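Local structure of phosphatidylethanolamine-binding protein (Plasmodium vivax, 2GZQ) at residues Glu48-Thr60 / Lys188-Lys200. The protein probably binds phosphatidylethanolamine or related phospholipids. Residues are numbered along the deposited sequence; the frame is centred on the assembly and turned at random.
Sequences EVNHGNILDLAGT and KIVGFNWCQMRRK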
loop_
_atom_site.group_PDB
_atom_site.type_symbol
_atom_site.label_atom_id
_atom_site.label_comp_id
_atom_site.label_asym_id
_atom_site.label_seq_id
_atom_site.Cartn_x
_atom_site.Cartn_y
_atom_site.Cartn_z
ATOM N N GLU A 48 0.332 -11.711 9.919
ATOM C CA GLU A 48 -0.361 -11.501 8.659
ATOM C C GLU A 48 -1.249 -10.248 8.709
ATOM O O GLU A 48 -1.799 -9.910 9.757
ATOM C CB GLU A 48 -1.188 -12.740 8.316
ATOM C CG GLU A 48 -0.325 -13.938 7.965
ATOM C CD GLU A 48 -1.103 -15.241 7.858
ATOM O OE1 GLU A 48 -2.358 -15.215 7.814
ATOM O OE2 GLU A 48 -0.444 -16.302 7.808
ATOM N N VAL A 49 -1.373 -9.557 7.586
ATOM C CA VAL A 49 -2.255 -8.424 7.455
ATOM C C VAL A 49 -3.580 -8.959 6.924
ATOM O O VAL A 49 -3.629 -9.514 5.816
ATOM C CB VAL A 49 -1.636 -7.405 6.470
ATOM C CG1 VAL A 49 -2.580 -6.218 6.227
ATOM C CG2 VAL A 49 -0.320 -6.909 6.994
ATOM N N ASN A 50 -4.652 -8.807 7.694
ATOM C CA ASN A 50 -5.917 -9.489 7.406
ATOM C C ASN A 50 -7.138 -8.670 7.790
ATOM O O ASN A 50 -7.745 -8.894 8.834
ATOM C CB ASN A 50 -5.967 -10.837 8.121
ATOM C CG ASN A 50 -7.190 -11.649 7.741
ATOM O OD1 ASN A 50 -7.665 -11.576 6.617
ATOM N ND2 ASN A 50 -7.705 -12.432 8.689
ATOM N N HIS A 51 -7.495 -7.704 6.946
ATOM C CA HIS A 51 -8.766 -6.983 7.060
ATOM C C HIS A 51 -8.948 -6.292 8.400
ATOM O O HIS A 51 -10.003 -6.401 9.034
ATOM C CB HIS A 51 -9.944 -7.935 6.850
ATOM C CG HIS A 51 -10.079 -8.441 5.450
ATOM N ND1 HIS A 51 -11.277 -8.413 4.769
ATOM C CD2 HIS A 51 -9.188 -9.027 4.614
ATOM C CE1 HIS A 51 -11.118 -8.951 3.574
ATOM N NE2 HIS A 51 -9.859 -9.329 3.452
ATOM N N GLY A 52 -7.938 -5.549 8.827
ATOM C CA GLY A 52 -8.092 -4.701 9.982
ATOM C C GLY A 52 -7.803 -5.365 11.314
ATOM O O GLY A 52 -8.137 -4.822 12.347
ATOM N N ASN A 53 -7.183 -6.542 11.304
ATOM C CA ASN A 53 -6.649 -7.108 12.523
ATOM C C ASN A 53 -5.601 -6.201 13.162
ATOM O O ASN A 53 -4.985 -5.367 12.506
ATOM C CB ASN A 53 -6.047 -8.500 12.262
ATOM C CG ASN A 53 -4.888 -8.465 11.297
ATOM O OD1 ASN A 53 -4.962 -7.827 10.258
ATOM N ND2 ASN A 53 -3.813 -9.163 11.616
ATOM N N ILE A 54 -5.397 -6.396 14.451
ATOM C CA ILE A 54 -4.396 -5.648 15.196
ATOM C C ILE A 54 -3.067 -6.369 15.050
ATOM O O ILE A 54 -2.935 -7.534 15.406
ATOM C CB ILE A 54 -4.748 -5.581 16.675
ATOM C CG1 ILE A 54 -6.082 -4.869 16.897
ATOM C CG2 ILE A 54 -3.625 -4.886 17.461
ATOM C CD1 ILE A 54 -5.966 -3.385 16.828
ATOM N N LEU A 55 -2.065 -5.663 14.556
ATOM C CA LEU A 55 -0.715 -6.196 14.503
ATOM C C LEU A 55 0.172 -5.363 15.403
ATOM O O LEU A 55 0.066 -4.142 15.457
ATOM C CB LEU A 55 -0.153 -6.166 13.081
ATOM C CG LEU A 55 -0.603 -7.268 12.133
ATOM C CD1 LEU A 55 0.227 -7.226 10.856
ATOM C CD2 LEU A 55 -0.484 -8.615 12.804
ATOM N N ASP A 56 1.060 -6.048 16.115
ATOM C CA ASP A 56 2.095 -5.398 16.895
ATOM C C ASP A 56 3.090 -4.741 15.947
ATOM O O ASP A 56 3.440 -5.296 14.905
ATOM C CB ASP A 56 2.817 -6.414 17.800
ATOM C CG ASP A 56 1.988 -6.823 19.000
ATOM O OD1 ASP A 56 0.863 -6.306 19.165
ATOM O OD2 ASP A 56 2.465 -7.672 19.774
ATOM N N LEU A 57 3.553 -3.564 16.343
ATOM C CA LEU A 57 4.594 -2.845 15.634
ATOM C C LEU A 57 5.875 -3.651 15.550
ATOM O O LEU A 57 6.595 -3.610 14.562
ATOM C CB LEU A 57 4.906 -1.556 16.369
ATOM C CG LEU A 57 4.354 -0.286 15.779
ATOM C CD1 LEU A 57 4.813 0.874 16.644
ATOM C CD2 LEU A 57 4.804 -0.141 14.334
ATOM N N ALA A 58 6.191 -4.371 16.614
ATOM C CA ALA A 58 7.373 -5.198 16.592
ATOM C C ALA A 58 7.314 -6.159 15.405
ATOM O O ALA A 58 6.265 -6.730 15.095
ATOM C CB ALA A 58 7.505 -5.969 17.896
ATOM N N GLY A 59 8.443 -6.331 14.723
ATOM C CA GLY A 59 8.550 -7.272 13.635
ATOM C C GLY A 59 8.086 -6.733 12.285
ATOM O O GLY A 59 7.901 -7.515 11.364
ATOM N N THR A 60 7.865 -5.416 12.161
ATOM C CA THR A 60 7.473 -4.777 10.899
ATOM C C THR A 60 8.570 -3.926 10.268
ATOM O O THR A 60 8.318 -3.153 9.350
ATOM C CB THR A 60 6.232 -3.911 11.098
ATOM O OG1 THR A 60 6.520 -2.847 12.002
ATOM C CG2 THR A 60 5.107 -4.746 11.611
ATOM N N LYS A 188 -5.635 1.415 -12.383
ATOM C CA LYS A 188 -6.897 0.825 -11.909
ATOM C C LYS A 188 -6.653 0.124 -10.572
ATOM O O LYS A 188 -5.871 -0.829 -10.528
ATOM C CB LYS A 188 -7.461 -0.191 -12.922
ATOM C CG LYS A 188 -8.765 -0.797 -12.465
ATOM C CD LYS A 188 -9.239 -1.937 -13.358
ATOM C CE LYS A 188 -10.446 -2.633 -12.707
ATOM N NZ LYS A 188 -11.727 -2.007 -13.091
ATOM N N ILE A 189 -7.340 0.522 -9.504
ATOM C CA ILE A 189 -7.229 -0.174 -8.234
ATOM C C ILE A 189 -7.936 -1.506 -8.354
ATOM O O ILE A 189 -9.069 -1.588 -8.827
ATOM C CB ILE A 189 -7.887 0.641 -7.113
ATOM C CG1 ILE A 189 -7.093 1.935 -6.900
ATOM C CG2 ILE A 189 -7.957 -0.164 -5.830
ATOM C CD1 ILE A 189 -7.843 2.995 -6.147
ATOM N N VAL A 190 -7.276 -2.572 -7.912
ATOM C CA VAL A 190 -7.838 -3.928 -7.988
ATOM C C VAL A 190 -7.797 -4.755 -6.706
ATOM O O VAL A 190 -8.455 -5.762 -6.623
ATOM C CB VAL A 190 -7.233 -4.735 -9.140
ATOM C CG1 VAL A 190 -7.487 -4.098 -10.502
ATOM C CG2 VAL A 190 -5.719 -4.977 -8.923
ATOM N N GLY A 191 -7.064 -4.283 -5.703
ATOM C CA GLY A 191 -6.944 -5.010 -4.456
ATOM C C GLY A 191 -6.588 -4.103 -3.316
ATOM O O GLY A 191 -6.054 -3.016 -3.492
ATOM N N PHE A 192 -6.889 -4.576 -2.112
ATOM C CA PHE A 192 -6.656 -3.800 -0.897
ATOM C C PHE A 192 -6.546 -4.725 0.302
ATOM O O PHE A 192 -7.290 -5.713 0.403
ATOM C CB PHE A 192 -7.807 -2.829 -0.663
ATOM C CG PHE A 192 -7.553 -1.872 0.466
ATOM C CD1 PHE A 192 -8.181 -2.025 1.716
ATOM C CD2 PHE A 192 -6.677 -0.816 0.306
ATOM C CE1 PHE A 192 -7.914 -1.159 2.755
ATOM C CE2 PHE A 192 -6.410 0.040 1.354
ATOM C CZ PHE A 192 -7.033 -0.136 2.578
ATOM N N ASN A 193 -5.662 -4.398 1.240
ATOM C CA ASN A 193 -5.718 -5.033 2.564
ATOM C C ASN A 193 -5.166 -4.040 3.546
ATOM O O ASN A 193 -4.503 -3.067 3.182
ATOM C CB ASN A 193 -4.914 -6.345 2.575
ATOM C CG ASN A 193 -5.459 -7.368 3.531
ATOM O OD1 ASN A 193 -6.095 -7.026 4.562
ATOM N ND2 ASN A 193 -5.190 -8.641 3.216
ATOM N N TRP A 194 -5.468 -4.242 4.827
ATOM C CA TRP A 194 -4.980 -3.314 5.844
ATOM C C TRP A 194 -4.988 -4.005 7.186
ATOM O O TRP A 194 -5.619 -5.053 7.361
ATOM C CB TRP A 194 -5.834 -2.009 5.885
ATOM C CG TRP A 194 -7.107 -2.114 6.688
ATOM C CD1 TRP A 194 -7.325 -1.545 7.892
ATOM C CD2 TRP A 194 -8.315 -2.806 6.339
ATOM N NE1 TRP A 194 -8.601 -1.839 8.337
ATOM C CE2 TRP A 194 -9.236 -2.600 7.393
ATOM C CE3 TRP A 194 -8.709 -3.569 5.245
ATOM C CZ2 TRP A 194 -10.527 -3.168 7.390
ATOM C CZ3 TRP A 194 -10.007 -4.126 5.233
ATOM C CH2 TRP A 194 -10.887 -3.925 6.306
ATOM N N CYS A 195 -4.296 -3.371 8.136
ATOM C CA CYS A 195 -4.330 -3.773 9.535
ATOM C C CYS A 195 -4.375 -2.523 10.374
ATOM O O CYS A 195 -4.276 -1.417 9.846
ATOM C CB CYS A 195 -3.088 -4.630 9.860
ATOM S SG CYS A 195 -1.508 -3.776 9.712
ATOM N N GLN A 196 -4.558 -2.703 11.685
ATOM C CA GLN A 196 -4.466 -1.608 12.634
ATOM C C GLN A 196 -3.227 -1.781 13.502
ATOM O O GLN A 196 -2.969 -2.872 14.011
ATOM C CB GLN A 196 -5.706 -1.598 13.511
ATOM C CG GLN A 196 -7.046 -1.317 12.823
ATOM C CD GLN A 196 -8.206 -1.495 13.799
ATOM O OE1 GLN A 196 -8.577 -0.563 14.490
ATOM N NE2 GLN A 196 -8.773 -2.698 13.858
HETATM N N MSE A 197 -2.448 -0.723 13.676
HETATM C CA MSE A 197 -1.225 -0.799 14.468
HETATM C C MSE A 197 -1.172 0.370 15.426
HETATM O O MSE A 197 -1.537 1.486 15.073
HETATM C CB MSE A 197 0.011 -0.725 13.579
HETATM C CG MSE A 197 0.306 -1.975 12.794
HETATM SE SE MSE A 197 1.962 -1.826 11.766
HETATM C CE MSE A 197 3.176 -2.416 13.068
ATOM N N ARG A 198 -0.707 0.113 16.648
ATOM C CA ARG A 198 -0.398 1.176 17.588
ATOM C C ARG A 198 0.914 0.857 18.288
ATOM O O ARG A 198 1.373 -0.284 18.231
ATOM C CB ARG A 198 -1.532 1.361 18.603
ATOM C CG ARG A 198 -1.854 0.124 19.433
ATOM C CD ARG A 198 -2.980 0.387 20.462
ATOM N NE ARG A 198 -2.646 1.387 21.468
ATOM C CZ ARG A 198 -2.079 1.106 22.637
ATOM N NH1 ARG A 198 -1.756 -0.149 22.936
ATOM N NH2 ARG A 198 -1.822 2.071 23.499
ATOM N N ARG A 199 1.545 1.870 18.860
ATOM C CA ARG A 199 2.691 1.605 19.707
ATOM C C ARG A 199 2.270 1.382 21.151
ATOM O O ARG A 199 1.617 2.224 21.772
ATOM C CB ARG A 199 3.756 2.685 19.582
ATOM C CG ARG A 199 5.036 2.334 20.356
ATOM C CD ARG A 199 6.096 3.385 20.205
ATOM N NE ARG A 199 6.640 3.430 18.856
ATOM C CZ ARG A 199 7.715 2.764 18.451
ATOM N NH1 ARG A 199 8.369 1.974 19.290
ATOM N NH2 ARG A 199 8.133 2.879 17.199
ATOM N N LYS A 200 2.656 0.227 21.681
ATOM C CA LYS A 200 2.527 -0.053 23.102
ATOM C C LYS A 200 3.506 0.800 23.912
ATOM O O LYS A 200 3.109 1.771 24.558
ATOM C CB LYS A 200 2.787 -1.537 23.361
ATOM C CG LYS A 200 2.101 -2.457 22.370
ATOM C CD LYS A 200 2.321 -3.923 22.709
ATOM C CE LYS A 200 1.223 -4.458 23.619
ATOM N NZ LYS A 200 -0.143 -4.238 23.065
HETATM O O HOH W 1 -6.147 -11.331 4.083
HETATM O O HOH W 2 -0.541 -2.648 17.353
HETATM O O HOH W 3 2.218 -2.646 18.903
#
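Gln-196 shows how one residue of an inner strand can hold an edge segment through backbone and side chain together. Its N donates to Asn-53 O at 2.8 Å, and its O accepts from Leu-55 N. The side chain, extended beyond CG (chi2 174°), brings NE2 within 2.7 Å of Gly-52 O. That bond is almost straight (170°): NE2 lies in the plane of the carbonyl and O in that of the amide, though the two planes are twisted against each other. Strand 54-56 is a short, weakly bonded edge strand that pairs with 188-198 in the parallel sense but splays by 55°.

Met-197, a selenomethionine, turns to the other face with Leu-55, its CG 3.4 Å from Leu-55 O; its methyl position is doubtful. Leu-57 CD1 reaches Arg-199 CB at 3.6 Å and rests over one face of the guanidinium, whose NE is bonded to Ile-131 O.

In the loop before the strand, Gly-52 CA lies over the face of the Trp-194 five-membered ring, 3.7 Å from its centroid, leaving no room for a side chain. Gly-52 N donates to Trp-194 O (2.8 Å), and Asn-193 OD1 accepts from His-51 N and Trp-194 N. Direct bonds thus fix the loop and Gln-196, then give way to water bridges from Leu-55 O and Leu-57 N to Arg-198, beside the apolar Leu-57 contacts.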